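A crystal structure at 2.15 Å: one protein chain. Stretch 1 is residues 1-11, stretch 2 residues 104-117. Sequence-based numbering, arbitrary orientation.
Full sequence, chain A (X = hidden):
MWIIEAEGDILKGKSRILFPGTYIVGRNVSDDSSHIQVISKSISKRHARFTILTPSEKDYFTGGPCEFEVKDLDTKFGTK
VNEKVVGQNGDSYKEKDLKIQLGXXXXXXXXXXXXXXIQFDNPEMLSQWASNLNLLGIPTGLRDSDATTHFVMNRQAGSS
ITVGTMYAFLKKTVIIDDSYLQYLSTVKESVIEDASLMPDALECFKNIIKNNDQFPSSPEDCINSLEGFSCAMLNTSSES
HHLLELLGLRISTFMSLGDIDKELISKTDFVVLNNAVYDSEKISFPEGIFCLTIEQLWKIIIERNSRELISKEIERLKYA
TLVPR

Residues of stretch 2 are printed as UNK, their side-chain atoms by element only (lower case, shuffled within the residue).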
# COMPACT_ATOMS: atom_id res chain seq x y z
N MET A 1 -8.20 0.02 -1.32
CA MET A 1 -9.59 -0.03 -0.82
C MET A 1 -10.55 0.33 -1.95
O MET A 1 -10.13 0.91 -2.95
CB MET A 1 -9.75 0.93 0.36
CG MET A 1 -8.97 0.48 1.62
SD MET A 1 -9.65 1.41 2.98
CE MET A 1 -11.30 1.18 2.40
N TRP A 2 -11.82 -0.03 -1.78
CA TRP A 2 -12.84 0.22 -2.79
C TRP A 2 -13.47 1.57 -2.53
O TRP A 2 -13.73 1.93 -1.38
CB TRP A 2 -13.95 -0.86 -2.76
CG TRP A 2 -13.63 -2.09 -3.57
CD1 TRP A 2 -13.32 -3.35 -3.11
CD2 TRP A 2 -13.57 -2.16 -5.00
NE1 TRP A 2 -13.07 -4.19 -4.17
CE2 TRP A 2 -13.22 -3.48 -5.34
CE3 TRP A 2 -13.80 -1.23 -6.03
CZ2 TRP A 2 -13.09 -3.90 -6.67
CZ3 TRP A 2 -13.66 -1.66 -7.36
CH2 TRP A 2 -13.32 -2.97 -7.66
N ILE A 3 -13.72 2.31 -3.61
CA ILE A 3 -14.38 3.61 -3.56
C ILE A 3 -15.45 3.64 -4.64
O ILE A 3 -15.25 3.07 -5.70
CB ILE A 3 -13.41 4.75 -3.83
CG1 ILE A 3 -12.23 4.71 -2.84
CG2 ILE A 3 -14.13 6.09 -3.81
CD1 ILE A 3 -10.96 4.28 -3.54
N ILE A 4 -16.60 4.27 -4.35
CA ILE A 4 -17.59 4.58 -5.40
C ILE A 4 -17.87 6.09 -5.53
O ILE A 4 -17.83 6.83 -4.57
CB ILE A 4 -18.95 3.83 -5.21
CG1 ILE A 4 -19.59 4.17 -3.87
CG2 ILE A 4 -18.73 2.33 -5.36
CD1 ILE A 4 -21.04 3.75 -3.74
N GLU A 5 -18.13 6.50 -6.76
CA GLU A 5 -18.62 7.84 -7.04
C GLU A 5 -19.45 7.74 -8.31
O GLU A 5 -19.46 6.69 -8.95
CB GLU A 5 -17.46 8.84 -7.19
CG GLU A 5 -16.44 8.47 -8.23
CD GLU A 5 -15.36 9.54 -8.40
OE1 GLU A 5 -15.33 10.50 -7.59
OE2 GLU A 5 -14.55 9.43 -9.35
N ALA A 6 -20.15 8.82 -8.66
CA ALA A 6 -20.98 8.82 -9.86
C ALA A 6 -21.01 10.19 -10.48
O ALA A 6 -20.65 11.19 -9.84
CB ALA A 6 -22.37 8.38 -9.53
N GLU A 7 -21.43 10.24 -11.74
CA GLU A 7 -21.69 11.49 -12.45
C GLU A 7 -23.15 11.80 -12.22
O GLU A 7 -23.90 10.96 -11.70
CB GLU A 7 -21.40 11.33 -13.95
CG GLU A 7 -20.90 12.60 -14.63
CD GLU A 7 -19.41 12.54 -14.94
OE1 GLU A 7 -19.01 11.63 -15.70
OE2 GLU A 7 -18.65 13.41 -14.44
N GLY A 8 -23.58 13.00 -12.60
CA GLY A 8 -24.88 13.48 -12.20
C GLY A 8 -24.83 13.62 -10.68
O GLY A 8 -23.76 13.52 -10.05
N ASP A 9 -26.00 13.80 -10.08
CA ASP A 9 -26.04 14.03 -8.65
C ASP A 9 -26.63 12.81 -7.94
O ASP A 9 -27.20 12.92 -6.86
CB ASP A 9 -26.88 15.28 -8.38
CG ASP A 9 -26.28 16.17 -7.32
OD1 ASP A 9 -27.08 16.83 -6.61
OD2 ASP A 9 -25.03 16.23 -7.18
N ILE A 10 -26.48 11.64 -8.56
CA ILE A 10 -27.18 10.45 -8.09
C ILE A 10 -26.63 9.94 -6.74
O ILE A 10 -27.34 9.31 -5.97
CB ILE A 10 -27.30 9.35 -9.18
CG1 ILE A 10 -25.94 8.79 -9.57
CG2 ILE A 10 -28.00 9.92 -10.44
CD1 ILE A 10 -25.97 7.34 -10.05
N LEU A 11 -25.37 10.27 -6.45
CA LEU A 11 -24.78 10.02 -5.12
C LEU A 11 -24.56 11.32 -4.36
O LEU A 11 -23.66 11.43 -3.52
CB LEU A 11 -23.46 9.24 -5.25
CG LEU A 11 -23.57 7.73 -5.49
CD1 LEU A 11 -22.21 7.13 -5.89
CD2 LEU A 11 -24.12 7.04 -4.26
N UNK A 104 -32.44 1.88 -15.56
CA UNK A 104 -32.15 2.62 -16.77
C UNK A 104 -31.52 3.96 -16.42
O UNK A 104 -31.58 4.90 -17.21
n UNK A 104 -37.26 1.75 -20.06
c UNK A 104 -35.88 1.31 -19.71
c UNK A 104 -33.43 2.85 -17.57
c UNK A 104 -35.49 1.84 -18.36
c UNK A 104 -34.04 1.59 -18.11
N UNK A 105 -30.92 4.06 -15.24
CA UNK A 105 -30.35 5.34 -14.85
C UNK A 105 -29.21 5.70 -15.79
O UNK A 105 -28.29 4.92 -15.96
s UNK A 105 -29.11 6.88 -12.94
c UNK A 105 -29.89 5.34 -13.40
N UNK A 106 -29.29 6.88 -16.44
CA UNK A 106 -28.27 7.27 -17.42
C UNK A 106 -26.88 7.54 -16.80
O UNK A 106 -25.90 7.62 -17.54
c UNK A 106 -30.36 7.90 -16.31
c UNK A 106 -28.86 8.52 -18.09
c UNK A 106 -29.86 9.05 -17.15
N UNK A 107 -26.80 7.63 -15.48
CA UNK A 107 -25.52 7.80 -14.79
C UNK A 107 -25.11 6.54 -14.04
O UNK A 107 -25.88 6.00 -13.26
c UNK A 107 -25.19 11.00 -15.28
c UNK A 107 -25.59 8.99 -13.83
c UNK A 107 -27.79 11.88 -14.93
c UNK A 107 -27.36 10.71 -14.31
c UNK A 107 -26.91 12.61 -15.72
c UNK A 107 -26.05 10.26 -14.48
c UNK A 107 -25.61 12.16 -15.90
N UNK A 108 -23.89 6.08 -14.27
CA UNK A 108 -23.41 4.86 -13.62
C UNK A 108 -22.70 5.14 -12.29
O UNK A 108 -22.09 6.20 -12.10
c UNK A 108 -22.47 4.06 -14.53
o UNK A 108 -21.38 4.89 -14.98
c UNK A 108 -23.25 3.54 -15.75
N UNK A 109 -22.82 4.19 -11.37
CA UNK A 109 -22.01 4.19 -10.17
C UNK A 109 -20.66 3.62 -10.55
O UNK A 109 -20.57 2.47 -11.00
c UNK A 109 -22.62 3.31 -9.08
c UNK A 109 -24.73 2.92 -7.82
c UNK A 109 -23.93 3.92 -8.60
c UNK A 109 -21.64 3.11 -7.91
N UNK A 110 -19.62 4.43 -10.39
CA UNK A 110 -18.27 4.02 -10.75
C UNK A 110 -17.46 3.60 -9.53
O UNK A 110 -17.09 4.44 -8.68
o UNK A 110 -19.01 4.91 -13.46
c UNK A 110 -17.59 5.15 -11.53
c UNK A 110 -18.47 5.68 -12.66
n UNK A 110 -18.61 7.00 -12.73
N UNK A 111 -17.20 2.29 -9.44
CA UNK A 111 -16.39 1.70 -8.37
C UNK A 111 -14.97 1.47 -8.88
O UNK A 111 -14.77 0.99 -10.00
c UNK A 111 -17.01 0.38 -7.86
N UNK A 112 -14.00 1.89 -8.09
CA UNK A 112 -12.60 1.72 -8.44
C UNK A 112 -11.80 1.38 -7.19
O UNK A 112 -12.13 1.78 -6.09
c UNK A 112 -13.75 6.14 -8.00
c UNK A 112 -12.27 4.26 -8.46
c UNK A 112 -11.32 4.84 -7.60
c UNK A 112 -13.48 4.93 -8.65
c UNK A 112 -11.99 2.94 -9.14
o UNK A 112 -13.04 7.91 -6.53
c UNK A 112 -12.78 6.71 -7.16
c UNK A 112 -11.57 6.06 -6.95
N UNK A 113 -10.75 0.61 -7.41
CA UNK A 113 -9.90 0.17 -6.34
C UNK A 113 -8.72 1.13 -6.26
O UNK A 113 -8.09 1.41 -7.27
c UNK A 113 -9.81 -3.20 -2.40
n UNK A 113 -6.50 -2.50 -4.74
c UNK A 113 -9.43 -1.26 -6.65
c UNK A 113 -9.90 -2.59 -3.67
c UNK A 113 -7.07 -1.92 -5.85
c UNK A 113 -8.57 -3.61 -1.88
c UNK A 113 -7.40 -3.44 -2.59
c UNK A 113 -8.72 -2.39 -4.40
c UNK A 113 -7.49 -2.82 -3.84
c UNK A 113 -8.43 -1.82 -5.68
N UNK A 114 -8.46 1.64 -5.06
CA UNK A 114 -7.23 2.38 -4.80
C UNK A 114 -6.26 1.43 -4.12
O UNK A 114 -6.63 0.77 -3.15
c UNK A 114 -6.35 4.56 -3.68
c UNK A 114 -6.79 5.93 -3.02
n UNK A 114 -5.93 7.43 -5.28
n UNK A 114 -8.06 8.26 -5.59
n UNK A 114 -7.64 6.80 -3.85
c UNK A 114 -7.21 7.50 -4.90
c UNK A 114 -7.53 3.58 -3.88
N UNK A 115 -5.02 1.36 -4.62
CA UNK A 115 -3.96 0.52 -4.04
C UNK A 115 -3.63 0.91 -2.62
O UNK A 115 -3.42 2.09 -2.32
o UNK A 115 -2.83 0.01 -6.11
c UNK A 115 -2.68 0.64 -4.86
N UNK A 116 -3.59 -0.08 -1.75
CA UNK A 116 -3.19 0.14 -0.37
C UNK A 116 -2.96 -1.22 0.24
O UNK A 116 -3.91 -1.99 0.44
c UNK A 116 -3.76 1.45 1.73
c UNK A 116 -3.93 3.04 3.91
c UNK A 116 -4.26 0.89 0.41
s UNK A 116 -5.02 2.36 2.65
N UNK A 117 -1.68 -1.52 0.47
CA UNK A 117 -1.23 -2.76 1.08
C UNK A 117 -0.17 -2.38 2.08
O UNK A 117 0.76 -1.65 1.75
c UNK A 117 -0.59 -3.71 0.04
s UNK A 117 -1.74 -4.47 -1.12
O HOH W 1 -6.64 -1.53 0.42
O HOH W 2 -21.49 8.30 -13.63

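Position 104 carries four carbons in a row ending in nitrogen, out of reach: Lys104, left to solvent. Position 105 has one carbon and a sulfur, and the sulfur lies 4.1 Å from Ile10 CG2. This is Cys105, small and apolar enough for a buried site; its SG also accepts a hydrogen bond from the backbone N of position 107. At 106 three carbons close a ring onto the backbone nitrogen: Pro106, in a loop.

Position 107 bears one carbon and a six-carbon ring without oxygen: Phe107. Gly8 CA sits 3.9 Å from the centroid of the Phe107 ring, over its face. A CB on Gly8 would fall 2.8 Å from Phe107 CD1, so the missing side chain makes this packing possible.

At 108 a carbon carries one oxygen and one carbon, pointing away from stretch 1: Thr108. Its OG1 donates to the side-chain oxygen of position 110, while its backbone O receives a hydrogen bond from a water that accepts one from Glu7 N. Position 109 has four carbons, forked at the first, with one arm two carbons long: Ile109. Its CG2 lies 3.9 Å from Ile4 CB, and its branched, apolar shape suits a buried strand.

Position 110 shows two carbons, the second holding oxygen and nitrogen: Asn110. Its OD1 takes the Thr108 bond and its ND2 donates to the same water, using both ends of the amide. Position 111 has a single carbon, 3.6 Å from Ile4 CG2: Ala111, with the edge of the Trp2 ring beside its backbone.

At 112 a six-membered ring bearing oxygen lies with its face over Ile3 CB: Tyr112, whose flat ring covers the aliphatic side chain. At 113 fused rings holding one nitrogen turn an edge to the face of Trp2: Trp113, wide enough to reach it across the pair.

Position 114 has three carbons, a nitrogen, and a carbon with two more nitrogens: Arg114, whose CB packs 3.5 Å from Ile3 CD1. At 115 a carbon and an oxygen point away: Ser115. Position 116 is an unbranched chain of two carbons, sulfur and carbon, Met116, its SD 4.5 Å from Met1 CG. At 117 a carbon and a sulfur lie out of reach: Cys117.

The contact is an antiparallel pairing. Reciprocal backbone hydrogen bonds join Met1 with Arg114, Ile3 with Tyr112 and Glu5 with Asn110; alternation places Trp2, Ile4, Ala111 and Trp113 on one face, Ile3 and Tyr112 on the other.

Stretch 2 (104-117) KCPFTINAYWRSMC
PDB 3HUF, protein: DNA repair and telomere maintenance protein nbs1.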